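5-formaminoimidazole-4-carboxamide-1-(beta)-D-ribofuranosyl 5'-monophosphate synthetase (PDB 2R7M) catalyses the ATP- and formate-dependent formylation of AICAR to FAICAR in archaeal purine biosynthesis, without folates, as an ATP-grasp ligase that assembles into a homohexamer. Local coordinates at residues 153-158 against 196-201; 230-235 against 250-255. All coordinates share one frame; numbering follows the deposited sequence.

Contact 1. Residues 153-158 against 196-201. With AMP (adenosine monophosphate), chain E.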
# COMPACT_ATOMS: atom_id res chain seq x y z
N VAL A 153 -36.31 -29.70 19.00
CA VAL A 153 -34.99 -30.29 18.92
C VAL A 153 -34.58 -30.36 17.47
O VAL A 153 -35.42 -30.24 16.57
CB VAL A 153 -34.93 -31.73 19.51
CG1 VAL A 153 -35.20 -31.74 21.01
CG2 VAL A 153 -35.88 -32.66 18.77
N ILE A 154 -33.29 -30.53 17.23
CA ILE A 154 -32.82 -30.83 15.88
C ILE A 154 -32.18 -32.20 15.96
O ILE A 154 -31.56 -32.53 16.97
CB ILE A 154 -31.81 -29.76 15.36
CG1 ILE A 154 -31.42 -30.04 13.90
CG2 ILE A 154 -30.59 -29.68 16.27
CD1 ILE A 154 -30.49 -29.00 13.29
N VAL A 155 -32.34 -33.00 14.92
CA VAL A 155 -31.83 -34.37 14.97
C VAL A 155 -30.83 -34.63 13.86
O VAL A 155 -31.15 -34.51 12.68
CB VAL A 155 -32.97 -35.42 14.90
CG1 VAL A 155 -32.42 -36.81 15.18
CG2 VAL A 155 -34.07 -35.07 15.90
N LYS A 156 -29.62 -35.02 14.25
CA LYS A 156 -28.52 -35.21 13.32
C LYS A 156 -28.09 -36.68 13.21
O LYS A 156 -28.09 -37.41 14.20
CB LYS A 156 -27.32 -34.36 13.74
CG LYS A 156 -27.67 -32.94 14.13
CD LYS A 156 -26.46 -32.22 14.72
CE LYS A 156 -26.68 -30.72 14.74
NZ LYS A 156 -25.68 -30.02 15.60
N PHE A 157 -27.74 -37.09 12.00
CA PHE A 157 -27.22 -38.43 11.74
C PHE A 157 -25.91 -38.31 10.97
O PHE A 157 -25.87 -37.66 9.92
CB PHE A 157 -28.23 -39.25 10.93
CG PHE A 157 -29.66 -39.01 11.32
CD1 PHE A 157 -30.38 -37.96 10.77
CD2 PHE A 157 -30.29 -39.84 12.23
CE1 PHE A 157 -31.69 -37.73 11.13
CE2 PHE A 157 -31.61 -39.62 12.59
CZ PHE A 157 -32.31 -38.56 12.04
N PRO A 158 -24.82 -38.90 11.50
CA PRO A 158 -23.49 -38.89 10.88
C PRO A 158 -23.50 -39.40 9.43
O PRO A 158 -22.93 -38.75 8.55
CB PRO A 158 -22.69 -39.85 11.76
CG PRO A 158 -23.35 -39.76 13.09
CD PRO A 158 -24.82 -39.63 12.78
N ALA A 196 -29.52 -41.89 16.07
CA ALA A 196 -29.92 -40.50 15.93
C ALA A 196 -29.39 -39.65 17.08
O ALA A 196 -29.55 -40.01 18.25
CB ALA A 196 -31.44 -40.39 15.86
N HIS A 197 -28.76 -38.53 16.74
CA HIS A 197 -28.31 -37.59 17.76
C HIS A 197 -29.28 -36.42 17.88
O HIS A 197 -29.49 -35.66 16.94
CB HIS A 197 -26.87 -37.14 17.50
CG HIS A 197 -25.85 -38.17 17.85
ND1 HIS A 197 -25.46 -39.17 16.98
CD2 HIS A 197 -25.15 -38.38 19.00
CE1 HIS A 197 -24.55 -39.93 17.57
NE2 HIS A 197 -24.35 -39.47 18.79
N ILE A 198 -29.89 -36.31 19.06
CA ILE A 198 -30.96 -35.36 19.29
C ILE A 198 -30.46 -34.30 20.24
O ILE A 198 -29.93 -34.62 21.30
CB ILE A 198 -32.18 -36.06 19.94
CG1 ILE A 198 -32.66 -37.24 19.08
CG2 ILE A 198 -33.32 -35.07 20.20
CD1 ILE A 198 -33.54 -38.22 19.83
N GLU A 199 -30.62 -33.03 19.87
CA GLU A 199 -30.24 -31.96 20.77
C GLU A 199 -31.19 -30.78 20.70
O GLU A 199 -31.92 -30.61 19.73
CB GLU A 199 -28.79 -31.50 20.53
CG GLU A 199 -28.47 -31.07 19.08
CD GLU A 199 -27.07 -30.46 18.94
OE1 GLU A 199 -26.11 -31.00 19.53
OE2 GLU A 199 -26.92 -29.45 18.23
N GLU A 200 -31.16 -29.98 21.75
CA GLU A 200 -31.89 -28.73 21.79
C GLU A 200 -31.71 -27.93 20.50
O GLU A 200 -30.60 -27.77 20.01
CB GLU A 200 -31.36 -27.92 22.97
CG GLU A 200 -31.96 -26.55 23.11
CD GLU A 200 -31.33 -25.77 24.23
OE1 GLU A 200 -30.33 -26.26 24.82
OE2 GLU A 200 -31.84 -24.67 24.53
N TYR A 201 -32.82 -27.44 19.94
CA TYR A 201 -32.75 -26.52 18.81
C TYR A 201 -32.50 -25.13 19.38
O TYR A 201 -33.35 -24.57 20.08
CB TYR A 201 -34.05 -26.54 17.99
CG TYR A 201 -33.93 -25.79 16.68
CD1 TYR A 201 -33.63 -26.46 15.50
CD2 TYR A 201 -34.07 -24.40 16.63
CE1 TYR A 201 -33.48 -25.77 14.29
CE2 TYR A 201 -33.93 -23.71 15.43
CZ TYR A 201 -33.63 -24.40 14.27
OH TYR A 201 -33.49 -23.72 13.07
P AMP E . -23.79 -29.38 11.93
O1P AMP E . -22.57 -28.53 11.67
O2P AMP E . -24.02 -30.49 10.95
O3P AMP E . -23.97 -29.70 13.39
O5' AMP E . -25.06 -28.43 11.66
C5' AMP E . -25.53 -28.16 10.35
C4' AMP E . -26.39 -26.91 10.49
O4' AMP E . -27.56 -27.21 11.26
C3' AMP E . -25.66 -25.82 11.26
O3' AMP E . -24.82 -25.00 10.44
C2' AMP E . -26.81 -25.04 11.87
O2' AMP E . -27.26 -24.03 10.97
C1' AMP E . -27.90 -26.10 12.09
N9 AMP E . -27.80 -26.52 13.50
C8 AMP E . -26.88 -27.38 13.99
N7 AMP E . -27.02 -27.53 15.33
C5 AMP E . -28.06 -26.76 15.71
C6 AMP E . -28.76 -26.48 16.98
N6 AMP E . -28.35 -27.05 18.14
N1 AMP E . -29.79 -25.61 16.95
C2 AMP E . -30.19 -25.01 15.81
N3 AMP E . -29.61 -25.23 14.62
C4 AMP E . -28.56 -26.08 14.51
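Strands 153-156 and 197-200 run antiparallel, their short axes 4.7 Å apart with 154° between their directions, and I154 with E199 and K156 with H197 form hydrogen-bonded pairs, each closed by two N-H...O=C bonds. The non-hydrogen-bonded pair V155 and I198 lies between them. On the face carrying I154, K156, H197 and E199, the K156 chain runs extended beyond CG and brings NZ 3.0 Å from E199 OE2 in a salt bridge that reaches the carboxylate from above its plane. K156 NZ also donates to O3P of the AMP phosphate (2.8 Å) and to adenine N7, so three acceptors grip it. E199 OE2 works twice: besides K156 it accepts the adenine amino group N6, 2.8 Å away, and N6 makes a weak second bond to the backbone O of E200. With CG1 anti to the backbone N (chi1 -176°) and the chain extended on to CD1, I154 brings CD1 to 3.7 Å from adenine N9, while its CG2 packs beside E199 CG. Y201 takes the adenine C2 over the centre of its ring, 3.6 Å above the plane, and meets I154 CB at its edge. On the other face V155 and I198 pack side by side; just beyond the strand ends F157 CE2 touches A196 CB, which V155 CG1 also meets. F175 of helix 172-183 packs on V155, A196 and I198. V202 supplies a further backbone hydrogen bond to the nucleotide. A lysine and a glutamate on neighbouring antiparallel strands, reading the N7 and N6 side of adenine while the next residues offer backbone groups to the base, are characteristic of the nucleotide pocket of the ATP-grasp fold, and the AMP here occupies this protein's ATP site.

Contact 2. Residues 230-235 against 250-255. With AMP (adenosine monophosphate), chain E; AMP (adenosine monophosphate), chain F.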
# COMPACT_ATOMS: atom_id res chain seq x y z
N GLU A 230 -26.73 -22.22 3.87
CA GLU A 230 -27.00 -23.64 3.70
C GLU A 230 -28.21 -23.93 2.81
O GLU A 230 -29.19 -23.20 2.81
CB GLU A 230 -27.13 -24.30 5.07
CG GLU A 230 -25.82 -24.30 5.83
CD GLU A 230 -25.97 -24.60 7.30
OE1 GLU A 230 -27.02 -24.26 7.88
OE2 GLU A 230 -25.01 -25.15 7.88
N SER A 231 -28.11 -25.00 2.03
CA SER A 231 -29.19 -25.40 1.13
C SER A 231 -29.68 -26.78 1.61
O SER A 231 -28.86 -27.62 1.96
CB SER A 231 -28.67 -25.45 -0.31
OG SER A 231 -29.73 -25.45 -1.26
N ASN A 232 -30.99 -27.03 1.60
CA ASN A 232 -31.98 -26.13 1.00
C ASN A 232 -32.54 -25.10 1.97
O ASN A 232 -33.31 -24.24 1.57
CB ASN A 232 -33.11 -26.94 0.33
CG ASN A 232 -34.12 -27.53 1.33
OD1 ASN A 232 -34.02 -27.36 2.55
ND2 ASN A 232 -35.11 -28.24 0.80
N ILE A 233 -32.13 -25.18 3.23
CA ILE A 233 -32.81 -24.44 4.29
C ILE A 233 -32.91 -22.93 4.09
O ILE A 233 -33.97 -22.34 4.35
CB ILE A 233 -32.24 -24.78 5.70
CG1 ILE A 233 -33.06 -24.06 6.79
CG2 ILE A 233 -30.76 -24.43 5.80
CD1 ILE A 233 -34.53 -24.47 6.81
N ASP A 234 -31.83 -22.30 3.64
CA ASP A 234 -31.82 -20.85 3.50
C ASP A 234 -32.61 -20.42 2.25
O ASP A 234 -32.99 -19.26 2.12
CB ASP A 234 -30.39 -20.30 3.55
CG ASP A 234 -29.81 -20.30 4.96
OD1 ASP A 234 -30.54 -19.90 5.89
OD2 ASP A 234 -28.65 -20.70 5.15
N GLY A 235 -32.86 -21.38 1.37
CA GLY A 235 -33.82 -21.20 0.28
C GLY A 235 -35.25 -21.56 0.68
O GLY A 235 -36.20 -20.93 0.21
N ASN A 250 -38.94 -31.02 2.90
CA ASN A 250 -38.15 -31.11 4.11
C ASN A 250 -36.90 -30.24 4.01
O ASN A 250 -36.33 -30.08 2.93
CB ASN A 250 -37.75 -32.56 4.38
CG ASN A 250 -38.94 -33.47 4.58
OD1 ASN A 250 -39.04 -34.52 3.95
ND2 ASN A 250 -39.87 -33.06 5.44
N PRO A 251 -36.48 -29.66 5.14
CA PRO A 251 -35.25 -28.89 5.17
C PRO A 251 -34.01 -29.77 5.11
O PRO A 251 -33.97 -30.84 5.72
CB PRO A 251 -35.31 -28.16 6.51
CG PRO A 251 -36.17 -29.02 7.37
CD PRO A 251 -37.17 -29.65 6.45
N SER A 252 -33.01 -29.33 4.36
CA SER A 252 -31.68 -29.91 4.45
C SER A 252 -30.70 -28.80 4.85
O SER A 252 -31.04 -27.62 4.80
CB SER A 252 -31.28 -30.57 3.14
OG SER A 252 -31.72 -29.81 2.04
N TYR A 253 -29.51 -29.18 5.27
CA TYR A 253 -28.56 -28.23 5.84
C TYR A 253 -27.18 -28.38 5.22
O TYR A 253 -26.17 -28.48 5.92
CB TYR A 253 -28.50 -28.40 7.36
CG TYR A 253 -29.79 -28.00 8.04
CD1 TYR A 253 -29.95 -26.73 8.58
CD2 TYR A 253 -30.87 -28.89 8.12
CE1 TYR A 253 -31.14 -26.36 9.20
CE2 TYR A 253 -32.06 -28.53 8.72
CZ TYR A 253 -32.19 -27.27 9.26
OH TYR A 253 -33.37 -26.91 9.86
N VAL A 254 -27.14 -28.40 3.90
CA VAL A 254 -25.91 -28.62 3.16
C VAL A 254 -25.15 -27.31 2.98
O VAL A 254 -25.65 -26.37 2.35
CB VAL A 254 -26.19 -29.25 1.78
CG1 VAL A 254 -24.87 -29.56 1.05
CG2 VAL A 254 -27.04 -30.50 1.93
N ILE A 255 -23.94 -27.23 3.54
CA ILE A 255 -23.11 -26.04 3.40
C ILE A 255 -22.84 -25.73 1.93
O ILE A 255 -22.33 -26.57 1.19
CB ILE A 255 -21.76 -26.13 4.18
CG1 ILE A 255 -21.11 -24.75 4.28
CG2 ILE A 255 -20.81 -27.11 3.53
CD1 ILE A 255 -21.92 -23.77 5.10
P AMP E . -23.79 -29.38 11.93
O1P AMP E . -22.57 -28.53 11.67
O2P AMP E . -24.02 -30.49 10.95
O3P AMP E . -23.97 -29.70 13.39
O5' AMP E . -25.06 -28.43 11.66
C5' AMP E . -25.53 -28.16 10.35
C4' AMP E . -26.39 -26.91 10.49
O4' AMP E . -27.56 -27.21 11.26
C3' AMP E . -25.66 -25.82 11.26
O3' AMP E . -24.82 -25.00 10.44
C2' AMP E . -26.81 -25.04 11.87
O2' AMP E . -27.26 -24.03 10.97
C1' AMP E . -27.90 -26.10 12.09
N9 AMP E . -27.80 -26.52 13.50
C8 AMP E . -26.88 -27.38 13.99
N7 AMP E . -27.02 -27.53 15.33
C5 AMP E . -28.06 -26.76 15.71
C6 AMP E . -28.76 -26.48 16.98
N6 AMP E . -28.35 -27.05 18.14
N1 AMP E . -29.79 -25.61 16.95
C2 AMP E . -30.19 -25.01 15.81
N3 AMP E . -29.61 -25.23 14.62
C4 AMP E . -28.56 -26.08 14.51
P AMP F . -15.84 -30.47 0.83
O1P AMP F . -17.04 -31.40 0.86
O2P AMP F . -14.58 -31.15 0.34
O3P AMP F . -16.10 -29.14 0.17
O5' AMP F . -15.55 -30.07 2.36
C5' AMP F . -15.31 -31.04 3.37
C4' AMP F . -16.08 -30.68 4.65
O4' AMP F . -15.65 -29.43 5.20
C3' AMP F . -17.58 -30.56 4.43
O3' AMP F . -18.24 -31.77 4.80
C2' AMP F . -18.03 -29.42 5.33
O2' AMP F . -18.52 -29.89 6.58
C1' AMP F . -16.77 -28.62 5.60
N9 AMP F . -16.82 -27.38 4.79
C8 AMP F . -16.38 -27.27 3.52
N7 AMP F . -16.56 -26.01 3.06
C5 AMP F . -17.13 -25.30 4.04
C6 AMP F . -17.59 -23.90 4.21
N6 AMP F . -17.46 -23.01 3.18
N1 AMP F . -18.14 -23.55 5.40
C2 AMP F . -18.27 -24.44 6.40
N3 AMP F . -17.88 -25.72 6.32
C4 AMP F . -17.31 -26.20 5.18
O HOH W 1 -23.99 -27.89 7.35
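The Y253 ring receives I233 over one face, its CB 4.3 Å from the ring centroid and 22° off the normal in a CH-pi contact displaced toward the rim, while E230 OE1 lies in the ring plane at the edge. I233 CD1 reaches on to P251 CB at 3.8 Å. E230, an ATP-binding residue extended beyond CG, grips both ribose hydroxyls of the chain E AMP, the ribose part of the ATP-grasp nucleotide site: O3' donates to OE2 at 2.6 Å and O2' to OE1. Water 1 joins OE2 to the backbone O of Y253, and R238 of a second subunit forms a salt bridge with OE1. I255 packs against the chain F AMP. The amide of N232 is held at both ends: OD1 accepts from S252 N at 2.9 Å, the donor standing above the carbonyl plane, and ND2 donates to the backbone O of N250. S252 OG (chi1 39°) accepts N232 N, the nitrogen of the cis peptide that joins S231 to N232, at 2.9 Å, and is also hydrogen-bonded to E302 of a third subunit. S231 and V254 form an antiparallel hydrogen-bonded pair. Here the end of strand 219-230 pairs with the start of strand 253-263, an edge strand of the five-stranded sheet within this chain, before the chain turns at S231 into helix 233-236; helix 172-183 touches N250.

Contacts 1 and 2 bind different parts of the same chain E AMP, their centres 15 Å apart and their nearest atoms about 5 Å apart without touching. Both lie within the ATP-grasp range but on different antiparallel sheets: contact 1 pairs the inner strands of a four-stranded sheet, while contact 2 joins the end of strand 219-230 and the loop after it to the start of edge strand 253-263 in a five-stranded sheet. Contact 1 is partly buried and handles base and phosphate through a lysine-glutamate pair and an aromatic ring; contact 2 is buried, takes the ribose hydroxyls with one carboxylate and relies on side-chain-to-backbone bonds. Two other subunits add polar partners to contact 2, whereas a second subunit merely packs on Y201 in contact 1.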